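Local coordinates for OsmC-like protein (Jannaschia sp., PDB 3CJE) that is an OsmC-like protein that, as its family suggests, probably reduces hydroperoxides and so protects the cell against oxidative stress, at residues V16-G21 with D32-K37. Sequence-based numbering, arbitrary orientation.
Sequences VFTCNG and DVAMVK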
# COMPACT_ATOMS: atom_id res chain seq x y z
N VAL A 16 6.14 -5.65 12.15
CA VAL A 16 7.33 -5.15 11.43
C VAL A 16 7.42 -5.93 10.14
O VAL A 16 7.45 -7.14 10.16
CB VAL A 16 8.65 -5.31 12.23
CG1 VAL A 16 9.83 -4.81 11.41
CG2 VAL A 16 8.55 -4.58 13.59
N PHE A 17 7.46 -5.20 9.03
CA PHE A 17 7.75 -5.77 7.72
C PHE A 17 8.98 -5.11 7.13
O PHE A 17 9.23 -3.92 7.34
CB PHE A 17 6.58 -5.58 6.75
CG PHE A 17 5.49 -6.60 6.87
CD1 PHE A 17 4.61 -6.57 7.93
CD2 PHE A 17 5.34 -7.62 5.94
CE1 PHE A 17 3.58 -7.53 8.04
CE2 PHE A 17 4.28 -8.56 6.06
CZ PHE A 17 3.43 -8.51 7.09
N THR A 18 9.71 -5.91 6.38
CA THR A 18 10.79 -5.40 5.55
C THR A 18 10.61 -5.82 4.10
O THR A 18 9.92 -6.79 3.79
CB THR A 18 12.14 -5.89 6.04
OG1 THR A 18 12.24 -7.33 5.96
CG2 THR A 18 12.39 -5.42 7.50
N CYS A 19 11.29 -5.11 3.22
CA CYS A 19 11.30 -5.45 1.80
C CYS A 19 12.64 -5.09 1.25
O CYS A 19 13.10 -3.97 1.44
CB CYS A 19 10.23 -4.69 1.08
SG CYS A 19 10.08 -5.13 -0.69
N ASN A 20 13.28 -6.06 0.61
CA ASN A 20 14.50 -5.81 -0.13
C ASN A 20 14.17 -5.95 -1.60
O ASN A 20 13.81 -7.03 -2.06
CB ASN A 20 15.63 -6.74 0.20
CG ASN A 20 16.91 -6.28 -0.53
OD1 ASN A 20 17.35 -5.14 -0.34
ND2 ASN A 20 17.39 -7.07 -1.47
N GLY A 21 14.27 -4.85 -2.31
CA GLY A 21 13.94 -4.81 -3.72
C GLY A 21 15.17 -4.74 -4.58
O GLY A 21 16.11 -3.98 -4.28
N ASP A 32 11.60 -8.92 -2.20
CA ASP A 32 11.72 -9.94 -1.17
C ASP A 32 11.15 -9.36 0.13
O ASP A 32 11.83 -8.61 0.83
CB ASP A 32 13.18 -10.32 -0.98
CG ASP A 32 13.43 -11.32 0.14
OD1 ASP A 32 12.46 -11.95 0.71
OD2 ASP A 32 14.65 -11.45 0.47
N VAL A 33 9.90 -9.68 0.42
CA VAL A 33 9.20 -9.16 1.59
C VAL A 33 9.28 -10.13 2.74
O VAL A 33 9.22 -11.37 2.54
CB VAL A 33 7.69 -8.87 1.27
CG1 VAL A 33 6.94 -8.37 2.50
CG2 VAL A 33 7.57 -7.88 0.11
N ALA A 34 9.52 -9.61 3.93
CA ALA A 34 9.44 -10.44 5.12
C ALA A 34 8.58 -9.79 6.19
O ALA A 34 8.71 -8.59 6.45
CB ALA A 34 10.83 -10.65 5.71
N MSE A 35 7.70 -10.57 6.83
CA MSE A 35 7.19 -10.18 8.13
C MSE A 35 8.26 -10.60 9.12
O MSE A 35 8.75 -11.74 9.09
CB MSE A 35 5.87 -10.87 8.49
CG MSE A 35 5.27 -10.31 9.74
SE MSE A 35 3.48 -11.00 10.18
CE MSE A 35 3.84 -12.89 9.95
N VAL A 36 8.66 -9.66 9.98
CA VAL A 36 9.68 -9.88 10.99
C VAL A 36 9.04 -10.05 12.37
O VAL A 36 9.43 -10.93 13.14
CB VAL A 36 10.71 -8.72 11.00
CG1 VAL A 36 11.75 -8.98 12.07
CG2 VAL A 36 11.37 -8.62 9.61
N LYS A 37 8.05 -9.21 12.68
CA LYS A 37 7.22 -9.36 13.87
C LYS A 37 5.77 -9.24 13.44
O LYS A 37 5.46 -8.43 12.57
CB LYS A 37 7.53 -8.26 14.89
CG LYS A 37 8.95 -8.16 15.34
CD LYS A 37 9.04 -7.01 16.37
CE LYS A 37 10.44 -6.66 16.84
NZ LYS A 37 10.36 -5.80 18.08
O HOH W 1 12.93 -8.32 3.46
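F17 and M35, a non-hydrogen-bonded pair on two antiparallel strands, illustrate how an aromatic ring can lie across its partner strand. CG of F17 is anti to the carbonyl carbon (chi1 -83°), and the ring lies with one face against M35 CB, which is offset toward the rim, 3.9 Å from the ring centroid in a CH-pi contact. M35, a selenomethionine, sends CG anti to its backbone N, past CE1 and CZ of the ring; in the conformer described SE lies obliquely to the ring, a Met-aromatic contact made doubtful by a second conformer of M35. V33 CG1 meets the F17 ring at its edge, in plane, 3.9 Å from F17 CD2, while V33 CG2 touches C19 SG. This apolar face is covered by helix 62-81, with I67 against both F17 and V33.

On the other face, T18 OG1 rests 3.6 Å from A34 CB, and a water links T18 OG1 to the carbonyl O of D32, whose carboxylate forms a salt bridge with R42. V16 CG2 runs alongside the K37 chain, 3.7 Å from K37 CD, and K37 NZ forms a salt bridge with E14. Paired backbone bonds join T18 with A34 and N20 with D32. The ladder slips one residue at V16, whose O receives V36 N at 2.8 Å and, weakly, K37 N at 3.3 Å: a classic beta bulge in the hairpin of strands 13-24 and 28-37.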